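Local coordinates for cellulose biosynthesis protein BcsG (Salmonella typhimurium LT2, PDB 5OLT) that is required for cellulose biosynthesis, this chain being its extramembrane, zinc-binding domain of the alkaline phosphatase family, at residues 113-121 / 351-359. Sequence-based numbering, arbitrary orientation.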
loop_
_atom_site.group_PDB
_atom_site.type_symbol
_atom_site.label_atom_id
_atom_site.label_comp_id
_atom_site.label_asym_id
_atom_site.label_seq_id
_atom_site.Cartn_x
_atom_site.Cartn_y
_atom_site.Cartn_z
ATOM N N SER A 113 -1.439 9.824 -4.559
ATOM C CA SER A 113 -1.764 10.409 -5.861
ATOM C C SER A 113 -0.670 11.296 -6.438
ATOM O O SER A 113 -0.822 11.750 -7.567
ATOM C CB SER A 113 -3.088 11.154 -5.780
ATOM O OG SER A 113 -4.149 10.241 -5.413
ATOM N N CYS A 114 0.449 11.465 -5.728
ATOM C CA CYS A 114 1.619 12.111 -6.319
ATOM C C CYS A 114 2.816 11.197 -6.180
ATOM O O CYS A 114 2.778 10.242 -5.409
ATOM C CB CYS A 114 1.952 13.405 -5.588
ATOM S SG CYS A 114 0.714 14.679 -5.885
ATOM N N GLY A 115 3.882 11.488 -6.926
ATOM C CA GLY A 115 5.087 10.698 -6.870
ATOM C C GLY A 115 5.755 10.691 -5.491
ATOM O O GLY A 115 5.366 11.398 -4.545
ATOM N N GLN A 116 6.730 9.820 -5.373
ATOM C CA GLN A 116 7.333 9.522 -4.077
ATOM C C GLN A 116 8.180 10.687 -3.535
ATOM O O GLN A 116 9.142 11.081 -4.202
ATOM C CB GLN A 116 8.239 8.308 -4.271
ATOM C CG GLN A 116 8.871 7.865 -2.955
ATOM C CD GLN A 116 9.504 6.494 -3.015
ATOM O OE1 GLN A 116 8.970 5.593 -3.652
ATOM N NE2 GLN A 116 10.597 6.309 -2.323
ATOM N N PRO A 117 7.889 11.150 -2.309
ATOM C CA PRO A 117 8.723 12.207 -1.701
ATOM C C PRO A 117 9.859 11.658 -0.858
ATOM O O PRO A 117 9.826 10.513 -0.387
ATOM C CB PRO A 117 7.751 12.897 -0.755
ATOM C CG PRO A 117 6.787 11.826 -0.319
ATOM C CD PRO A 117 6.641 10.928 -1.543
ATOM N N SER A 118 10.857 12.504 -0.608
ATOM C CA SER A 118 11.829 12.216 0.455
ATOM C C SER A 118 11.129 12.114 1.796
ATOM O O SER A 118 9.996 12.601 1.971
ATOM C CB SER A 118 12.900 13.321 0.503
ATOM O OG SER A 118 12.273 14.543 0.891
ATOM N N HIS A 119 11.812 11.482 2.756
ATOM C CA HIS A 119 11.267 11.390 4.076
ATOM C C HIS A 119 10.947 12.781 4.684
ATOM O O HIS A 119 9.887 12.950 5.285
ATOM C CB HIS A 119 12.200 10.584 4.976
ATOM C CG HIS A 119 11.650 10.370 6.339
ATOM N ND1 HIS A 119 10.826 9.309 6.652
ATOM C CD2 HIS A 119 11.786 11.093 7.472
ATOM C CE1 HIS A 119 10.507 9.366 7.936
ATOM N NE2 HIS A 119 11.077 10.448 8.457
ATOM N N THR A 120 11.880 13.722 4.505
ATOM C CA THR A 120 11.712 15.098 4.978
ATOM C C THR A 120 10.367 15.673 4.487
ATOM O O THR A 120 9.585 16.194 5.302
ATOM C CB THR A 120 12.887 16.006 4.536
ATOM O OG1 THR A 120 14.139 15.439 4.958
ATOM C CG2 THR A 120 12.754 17.400 5.143
ATOM N N ARG A 121 10.109 15.524 3.180
ATOM C CA ARG A 121 8.920 16.090 2.507
ATOM C C ARG A 121 7.626 15.444 3.047
ATOM O O ARG A 121 6.529 16.063 3.031
ATOM C CB ARG A 121 9.031 15.946 0.984
ATOM C CG ARG A 121 9.694 17.032 0.147
ATOM C CD ARG A 121 8.805 17.409 -1.099
ATOM N NE ARG A 121 8.785 16.410 -2.215
ATOM C CZ ARG A 121 7.721 15.951 -2.894
ATOM N NH1 ARG A 121 6.475 16.394 -2.639
ATOM N NH2 ARG A 121 7.896 15.044 -3.891
ATOM N N THR A 351 7.813 2.613 -10.401
ATOM C CA THR A 351 8.539 3.457 -9.450
ATOM C C THR A 351 9.748 2.667 -9.008
ATOM O O THR A 351 9.638 1.476 -8.646
ATOM C CB THR A 351 7.655 3.784 -8.221
ATOM O OG1 THR A 351 6.433 4.403 -8.668
ATOM C CG2 THR A 351 8.389 4.741 -7.268
ATOM N N ALA A 352 10.916 3.298 -9.048
ATOM C CA ALA A 352 12.131 2.628 -8.570
ATOM C C ALA A 352 11.980 2.319 -7.072
ATOM O O ALA A 352 11.308 3.087 -6.337
ATOM C CB ALA A 352 13.371 3.499 -8.834
ATOM N N PRO A 353 12.594 1.204 -6.620
ATOM C CA PRO A 353 12.490 0.814 -5.193
ATOM C C PRO A 353 13.455 1.591 -4.316
ATOM O O PRO A 353 14.555 1.171 -4.047
ATOM C CB PRO A 353 12.816 -0.681 -5.217
ATOM C CG PRO A 353 13.757 -0.794 -6.359
ATOM C CD PRO A 353 13.191 0.121 -7.427
ATOM N N VAL A 354 13.022 2.756 -3.938
ATOM C CA VAL A 354 13.762 3.628 -3.032
ATOM C C VAL A 354 12.995 3.634 -1.723
ATOM O O VAL A 354 11.771 3.796 -1.717
ATOM C CB VAL A 354 13.811 5.058 -3.602
ATOM C CG1 VAL A 354 14.422 6.029 -2.585
ATOM C CG2 VAL A 354 14.567 5.054 -4.943
ATOM N N SER A 355 13.701 3.451 -0.609
ATOM C CA SER A 355 13.032 3.428 0.690
ATOM C C SER A 355 13.794 4.285 1.678
ATOM O O SER A 355 15.041 4.366 1.609
ATOM C CB SER A 355 12.955 1.996 1.235
ATOM O OG SER A 355 12.255 1.176 0.318
ATOM N N GLU A 356 13.060 4.917 2.579
ATOM C CA GLU A 356 13.689 5.812 3.538
ATOM C C GLU A 356 13.033 5.800 4.849
ATOM O O GLU A 356 11.818 5.620 4.956
ATOM C CB GLU A 356 13.563 7.293 3.090
ATOM C CG GLU A 356 13.951 7.570 1.698
ATOM C CD GLU A 356 14.047 9.043 1.397
ATOM O OE1 GLU A 356 14.222 9.929 2.309
ATOM O OE2 GLU A 356 13.978 9.267 0.192
ATOM N N ASN A 357 13.867 6.006 5.873
ATOM C CA ASN A 357 13.393 6.455 7.192
ATOM C C ASN A 357 14.160 7.772 7.444
ATOM O O ASN A 357 14.966 8.167 6.611
ATOM C CB ASN A 357 13.681 5.398 8.266
ATOM C CG ASN A 357 13.045 4.038 7.964
ATOM O OD1 ASN A 357 11.960 3.938 7.387
ATOM N ND2 ASN A 357 13.698 2.984 8.418
ATOM N N ALA A 358 13.957 8.435 8.582
ATOM C CA ALA A 358 14.617 9.736 8.852
ATOM C C ALA A 358 16.113 9.695 8.614
ATOM O O ALA A 358 16.693 10.647 8.075
ATOM C CB ALA A 358 14.335 10.237 10.258
ATOM N N ASN A 359 16.720 8.561 8.937
ATOM C CA ASN A 359 18.169 8.524 8.966
ATOM C C ASN A 359 18.855 7.728 7.875
ATOM O O ASN A 359 20.072 7.656 7.821
ATOM C CB ASN A 359 18.600 7.957 10.326
ATOM C CG ASN A 359 18.276 8.869 11.491
ATOM O OD1 ASN A 359 17.189 8.816 12.089
ATOM N ND2 ASN A 359 19.264 9.671 11.877
HETATM O O HOH W 1 9.475 2.952 -4.182
HETATM O O HOH W 2 11.842 8.635 -1.220
HETATM O O HOH W 3 9.895 7.577 4.623
HETATM O O HOH W 4 14.775 13.010 3.703
#
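The N-terminal end of the short helix 119-122 meets the edge strand 355-357 of the small C-terminal antiparallel sheet in BcsG, a zinc-binding domain of the alkaline phosphatase family, and Glu356 shows how a carboxylate can serve a helix start from a distant part of the chain. Its OE1 accepts a nearly straight bond from His119 N at 2.9 Å, although the N-H arrives from above the carboxylate plane, 64° out of it. The N-H of His119, and the helix start it belongs to, would probably favour the negative charge. Within 113-121, Ser118 is the N-cap, its OG accepting from Arg121 N at 3.3 Å. The other carboxylate oxygen, Glu356 OE2, is gripped by Tyr38 OH of helix 27-42 and by a water, which also donates to Pro117 O and accepts from Gln116 NE2.

Three residues earlier in the chain, Gln116 bridges to the 351-354 run. With CG anti to the backbone N (chi1 -177°) and the chain extended beyond it, the amide reaches across so that NE2 donates to Val354 O at 2.8 Å, while a second water lies within hydrogen-bonding distance of both OE1 and Ala352 O. Thr351 CG2 packs against OE1 at 3.8 Å.

Past Glu356, the imidazole of His119 lies flat over the Asn357-Ala358 peptide, with Ala358 N 3.4 Å above its plane and Ala358 CA 3.4 Å from His119 CD2. On the ring's edge, in its plane, a third water sits 2.8 Å from His119 ND1 and donates to Glu356 O.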